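Regulator of polyketide synthase expression (Bifidobacterium adolescentis, PDB 3ONQ) is of uncertain function but probably acts as a PucR-type transcriptional regulator, binding DNA through a C-terminal helix-turn-helix domain. Local coordinates at residues W50-P63 with T93-P107. Residues are numbered along the deposited sequence; the frame is centred on the assembly and turned at random.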
loop_
_atom_site.group_PDB
_atom_site.type_symbol
_atom_site.label_atom_id
_atom_site.label_comp_id
_atom_site.label_asym_id
_atom_site.label_seq_id
_atom_site.Cartn_x
_atom_site.Cartn_y
_atom_site.Cartn_z
ATOM N N TRP B 50 -21.820 -1.400 -6.075
ATOM C CA TRP B 50 -20.825 -2.446 -5.937
ATOM C C TRP B 50 -20.494 -2.695 -4.472
ATOM O O TRP B 50 -19.608 -2.048 -3.894
ATOM C CB TRP B 50 -19.565 -2.079 -6.692
ATOM C CG TRP B 50 -19.763 -1.888 -8.142
ATOM C CD1 TRP B 50 -20.519 -0.931 -8.755
ATOM C CD2 TRP B 50 -19.147 -2.648 -9.187
ATOM N NE1 TRP B 50 -20.434 -1.065 -10.119
ATOM C CE2 TRP B 50 -19.589 -2.109 -10.411
ATOM C CE3 TRP B 50 -18.261 -3.727 -9.203
ATOM C CZ2 TRP B 50 -19.175 -2.610 -11.642
ATOM C CZ3 TRP B 50 -17.852 -4.236 -10.439
ATOM C CH2 TRP B 50 -18.316 -3.679 -11.635
ATOM N N GLN B 51 -21.190 -3.657 -3.887
ATOM C CA GLN B 51 -21.078 -3.936 -2.462
ATOM C C GLN B 51 -19.914 -4.857 -2.098
ATOM O O GLN B 51 -19.679 -5.882 -2.742
ATOM C CB GLN B 51 -22.384 -4.544 -1.945
ATOM C CG GLN B 51 -22.448 -4.675 -0.433
ATOM C CD GLN B 51 -23.267 -5.874 0.009
ATOM O OE1 GLN B 51 -23.611 -6.732 -0.806
ATOM N NE2 GLN B 51 -23.580 -5.943 1.304
ATOM N N GLY B 52 -19.191 -4.475 -1.052
ATOM C CA GLY B 52 -18.244 -5.362 -0.399
ATOM C C GLY B 52 -17.122 -5.855 -1.279
ATOM O O GLY B 52 -16.624 -5.125 -2.132
ATOM N N ASP B 53 -16.719 -7.103 -1.075
ATOM C CA ASP B 53 -15.524 -7.620 -1.726
ATOM C C ASP B 53 -15.856 -8.339 -3.034
ATOM O O ASP B 53 -15.712 -9.554 -3.144
ATOM C CB ASP B 53 -14.761 -8.548 -0.779
ATOM C CG ASP B 53 -13.389 -8.902 -1.307
ATOM O OD1 ASP B 53 -12.901 -8.184 -2.210
ATOM O OD2 ASP B 53 -12.797 -9.889 -0.821
ATOM N N PHE B 54 -16.299 -7.566 -4.015
ATOM C CA PHE B 54 -16.872 -8.098 -5.239
ATOM C C PHE B 54 -15.813 -8.689 -6.160
ATOM O O PHE B 54 -14.619 -8.415 -6.019
ATOM C CB PHE B 54 -17.642 -6.994 -5.969
ATOM C CG PHE B 54 -16.825 -5.746 -6.220
ATOM C CD1 PHE B 54 -15.961 -5.678 -7.299
ATOM C CD2 PHE B 54 -16.933 -4.641 -5.381
ATOM C CE1 PHE B 54 -15.204 -4.543 -7.542
ATOM C CE2 PHE B 54 -16.176 -3.485 -5.620
ATOM C CZ PHE B 54 -15.309 -3.446 -6.705
ATOM N N ASN B 55 -16.257 -9.518 -7.094
ATOM C CA ASN B 55 -15.396 -9.957 -8.186
ATOM C C ASN B 55 -15.764 -9.209 -9.457
ATOM O O ASN B 55 -16.926 -8.879 -9.674
ATOM C CB ASN B 55 -15.510 -11.463 -8.404
ATOM C CG ASN B 55 -14.980 -12.252 -7.233
ATOM O OD1 ASN B 55 -15.634 -13.178 -6.739
ATOM N ND2 ASN B 55 -13.792 -11.880 -6.765
ATOM N N CYS B 56 -14.775 -8.930 -10.293
ATOM C CA CYS B 56 -15.026 -8.146 -11.485
ATOM C C CYS B 56 -14.006 -8.516 -12.550
ATOM O O CYS B 56 -13.000 -9.165 -12.247
ATOM C CB CYS B 56 -14.921 -6.647 -11.158
ATOM S SG CYS B 56 -13.242 -6.110 -10.638
ATOM N N PHE B 57 -14.270 -8.091 -13.786
ATOM C CA PHE B 57 -13.324 -8.240 -14.883
ATOM C C PHE B 57 -13.651 -7.156 -15.886
ATOM O O PHE B 57 -14.715 -6.535 -15.811
ATOM C CB PHE B 57 -13.429 -9.626 -15.539
ATOM C CG PHE B 57 -14.797 -9.939 -16.087
ATOM C CD1 PHE B 57 -15.152 -9.548 -17.370
ATOM C CD2 PHE B 57 -15.724 -10.629 -15.323
ATOM C CE1 PHE B 57 -16.415 -9.834 -17.877
ATOM C CE2 PHE B 57 -16.985 -10.922 -15.824
ATOM C CZ PHE B 57 -17.338 -10.516 -17.103
ATOM N N ALA B 58 -12.745 -6.932 -16.828
ATOM C CA ALA B 58 -12.924 -5.852 -17.779
ATOM C C ALA B 58 -12.802 -6.348 -19.215
ATOM O O ALA B 58 -12.077 -7.308 -19.499
ATOM C CB ALA B 58 -11.907 -4.735 -17.504
ATOM N N ILE B 59 -13.524 -5.688 -20.111
ATOM C CA ILE B 59 -13.429 -5.947 -21.536
ATOM C C ILE B 59 -13.245 -4.596 -22.187
ATOM O O ILE B 59 -13.881 -3.616 -21.770
ATOM C CB ILE B 59 -14.722 -6.570 -22.087
ATOM C CG1 ILE B 59 -15.019 -7.891 -21.386
ATOM C CG2 ILE B 59 -14.603 -6.801 -23.587
ATOM C CD1 ILE B 59 -16.351 -8.533 -21.820
ATOM N N GLY B 60 -12.378 -4.524 -23.194
ATOM C CA GLY B 60 -12.130 -3.261 -23.862
ATOM C C GLY B 60 -11.782 -3.468 -25.322
ATOM O O GLY B 60 -11.221 -4.498 -25.698
ATOM N N GLY B 61 -12.126 -2.481 -26.145
ATOM C CA GLY B 61 -11.803 -2.491 -27.558
ATOM C C GLY B 61 -12.422 -1.263 -28.195
ATOM O O GLY B 61 -12.780 -0.317 -27.498
ATOM N N VAL B 62 -12.552 -1.273 -29.517
ATOM C CA VAL B 62 -13.118 -0.130 -30.222
ATOM C C VAL B 62 -14.543 -0.456 -30.647
ATOM O O VAL B 62 -14.782 -1.509 -31.220
ATOM C CB VAL B 62 -12.286 0.202 -31.465
ATOM C CG1 VAL B 62 -12.916 1.359 -32.250
ATOM C CG2 VAL B 62 -10.838 0.510 -31.075
ATOM N N PRO B 63 -15.495 0.452 -30.380
ATOM C CA PRO B 63 -16.894 0.128 -30.696
ATOM C C PRO B 63 -17.110 -0.188 -32.172
ATOM O O PRO B 63 -16.441 0.372 -33.029
ATOM C CB PRO B 63 -17.678 1.381 -30.273
ATOM C CG PRO B 63 -16.652 2.414 -29.911
ATOM C CD PRO B 63 -15.360 1.718 -29.641
ATOM N N THR B 93 -9.868 6.242 -28.398
ATOM C CA THR B 93 -10.841 5.581 -29.256
ATOM C C THR B 93 -11.459 4.335 -28.601
ATOM O O THR B 93 -12.389 3.738 -29.154
ATOM C CB THR B 93 -10.165 5.101 -30.536
ATOM O OG1 THR B 93 -9.078 4.241 -30.177
ATOM C CG2 THR B 93 -9.627 6.279 -31.331
ATOM N N PHE B 94 -10.938 3.933 -27.442
ATOM C CA PHE B 94 -11.377 2.686 -26.802
ATOM C C PHE B 94 -12.582 2.872 -25.878
ATOM O O PHE B 94 -12.707 3.893 -25.210
ATOM C CB PHE B 94 -10.244 2.075 -25.979
ATOM C CG PHE B 94 -8.979 1.874 -26.747
ATOM C CD1 PHE B 94 -8.974 1.129 -27.911
ATOM C CD2 PHE B 94 -7.790 2.414 -26.294
ATOM C CE1 PHE B 94 -7.806 0.942 -28.615
ATOM C CE2 PHE B 94 -6.622 2.228 -26.997
ATOM C CZ PHE B 94 -6.633 1.497 -28.157
ATOM N N LEU B 95 -13.457 1.869 -25.846
ATOM C CA LEU B 95 -14.484 1.765 -24.813
ATOM C C LEU B 95 -14.067 0.644 -23.870
ATOM O O LEU B 95 -13.750 -0.457 -24.319
ATOM C CB LEU B 95 -15.850 1.457 -25.433
ATOM C CG LEU B 95 -17.045 1.349 -24.480
ATOM C CD1 LEU B 95 -18.306 1.830 -25.151
ATOM C CD2 LEU B 95 -17.227 -0.089 -23.961
ATOM N N LEU B 96 -14.038 0.931 -22.571
ATOM C CA LEU B 96 -13.707 -0.079 -21.567
ATOM C C LEU B 96 -14.919 -0.307 -20.684
ATOM O O LEU B 96 -15.599 0.642 -20.303
ATOM C CB LEU B 96 -12.518 0.349 -20.698
ATOM C CG LEU B 96 -11.096 0.148 -21.225
ATOM C CD1 LEU B 96 -10.935 0.744 -22.594
ATOM C CD2 LEU B 96 -10.072 0.740 -20.254
ATOM N N ALA B 97 -15.181 -1.570 -20.366
ATOM C CA ALA B 97 -16.303 -1.940 -19.525
ATOM C C ALA B 97 -15.814 -2.843 -18.409
ATOM O O ALA B 97 -15.170 -3.869 -18.660
ATOM C CB ALA B 97 -17.370 -2.659 -20.343
ATOM N N LEU B 98 -16.138 -2.455 -17.181
ATOM C CA LEU B 98 -15.821 -3.230 -16.001
ATOM C C LEU B 98 -17.110 -3.875 -15.510
ATOM O O LEU B 98 -18.017 -3.182 -15.050
ATOM C CB LEU B 98 -15.275 -2.312 -14.918
ATOM C CG LEU B 98 -14.974 -2.982 -13.578
ATOM C CD1 LEU B 98 -13.664 -3.759 -13.663
ATOM C CD2 LEU B 98 -14.914 -1.936 -12.480
ATOM N N ALA B 99 -17.197 -5.199 -15.607
ATOM C CA ALA B 99 -18.409 -5.905 -15.192
ATOM C C ALA B 99 -18.261 -6.517 -13.807
ATOM O O ALA B 99 -17.206 -7.052 -13.448
ATOM C CB ALA B 99 -18.779 -6.986 -16.208
ATOM N N CYS B 100 -19.326 -6.448 -13.028
ATOM C CA CYS B 100 -19.329 -7.133 -11.751
ATOM C C CYS B 100 -19.605 -8.611 -12.011
ATOM O O CYS B 100 -20.551 -8.964 -12.719
ATOM C CB CYS B 100 -20.389 -6.546 -10.806
ATOM S SG CYS B 100 -20.450 -7.426 -9.232
ATOM N N GLN B 101 -18.767 -9.481 -11.473
ATOM C CA GLN B 101 -18.967 -10.895 -11.731
ATOM C C GLN B 101 -19.958 -11.466 -10.734
ATOM O O GLN B 101 -19.641 -11.656 -9.564
ATOM C CB GLN B 101 -17.661 -11.678 -11.705
ATOM C CG GLN B 101 -17.900 -13.185 -11.802
ATOM C CD GLN B 101 -16.624 -13.983 -11.809
ATOM O OE1 GLN B 101 -15.958 -14.103 -12.840
ATOM N NE2 GLN B 101 -16.272 -14.544 -10.658
HETATM N N MSE B 102 -21.166 -11.714 -11.218
HETATM C CA MSE B 102 -22.252 -12.240 -10.408
HETATM C C MSE B 102 -23.243 -12.901 -11.357
HETATM O O MSE B 102 -23.237 -12.609 -12.558
HETATM C CB MSE B 102 -22.946 -11.102 -9.664
HETATM C CG MSE B 102 -23.463 -10.025 -10.599
HETATM SE SE MSE B 102 -24.366 -8.521 -9.727
HETATM C CE MSE B 102 -26.011 -9.425 -9.178
ATOM N N GLY B 103 -24.099 -13.772 -10.820
ATOM C CA GLY B 103 -25.061 -14.491 -11.636
ATOM C C GLY B 103 -24.313 -15.252 -12.712
ATOM O O GLY B 103 -23.343 -15.952 -12.413
ATOM N N ALA B 104 -24.727 -15.092 -13.968
ATOM C CA ALA B 104 -24.040 -15.766 -15.073
ATOM C C ALA B 104 -23.022 -14.879 -15.777
ATOM O O ALA B 104 -22.495 -15.257 -16.827
ATOM C CB ALA B 104 -25.046 -16.311 -16.084
ATOM N N VAL B 105 -22.747 -13.703 -15.218
ATOM C CA VAL B 105 -21.753 -12.811 -15.810
ATOM C C VAL B 105 -20.353 -13.305 -15.479
ATOM O O VAL B 105 -19.810 -12.991 -14.421
ATOM C CB VAL B 105 -21.895 -11.369 -15.310
ATOM C CG1 VAL B 105 -20.884 -10.465 -16.032
ATOM C CG2 VAL B 105 -23.317 -10.870 -15.518
ATOM N N THR B 106 -19.789 -14.113 -16.367
ATOM C CA THR B 106 -18.418 -14.583 -16.236
ATOM C C THR B 106 -17.630 -14.134 -17.472
ATOM O O THR B 106 -18.227 -13.767 -18.484
ATOM C CB THR B 106 -18.375 -16.103 -16.060
ATOM O OG1 THR B 106 -18.975 -16.741 -17.195
ATOM C CG2 THR B 106 -19.131 -16.492 -14.789
ATOM N N PRO B 107 -16.290 -14.142 -17.388
ATOM C CA PRO B 107 -15.483 -13.470 -18.412
ATOM C C PRO B 107 -15.687 -13.977 -19.843
ATOM O O PRO B 107 -16.021 -13.168 -20.703
ATOM C CB PRO B 107 -14.046 -13.719 -17.945
ATOM C CG PRO B 107 -14.175 -13.893 -16.457
ATOM C CD PRO B 107 -15.453 -14.663 -16.294
HETATM O O HOH W 1 -18.917 -10.237 -7.186
HETATM O O HOH W 2 -18.221 -14.047 -8.227
#
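F57 carries its CG between the backbone N and the carbonyl carbon (chi1 59°), which sets the ring between A99 and P107; CG anti to the carbonyl carbon (chi1 -60°) helps bring the W50 ring onto C100 on the other face of the sheet. F57 is sandwiched: P107 CA sits over the centre of one ring face, 3.8 Å from the centroid, and A99 CB lies over the opposite face nearer the rim. V105 CG1 comes within 3.7 Å of F57 CZ, and T110 of helix 107-114 also touches the F57 side chain. Were F57 reduced to an alanine, the loss of its ring would probably leave a gap between A99 and P107 and the start of that helix less firmly seated. On the opposite face of the sheet, C100 CB rests over the six-membered ring of W50 in a CH-pi contact, 3.5 Å from CZ3, while C100 SG stands obliquely to the ring and L98 O meets its edge. Between these faces run 55-61 and 94-100, adjacent inner strands of the mixed sheet in the alpha-beta-alpha sandwich, joined by paired N-H...O hydrogen bonds between F57 and A99, I59 and A97, and G61 and L95. Q101 N extends the pairing to N55 O at 2.6 Å, approaching from above the carbonyl plane. Two waters finish this end, one linking N55 N to Q101 O, the other joining Q101 O and NE2 to N55 OD1. Backbone bonds thus fix the register, an aromatic packs each face, and water partly satisfies the polar N55-Q101 end.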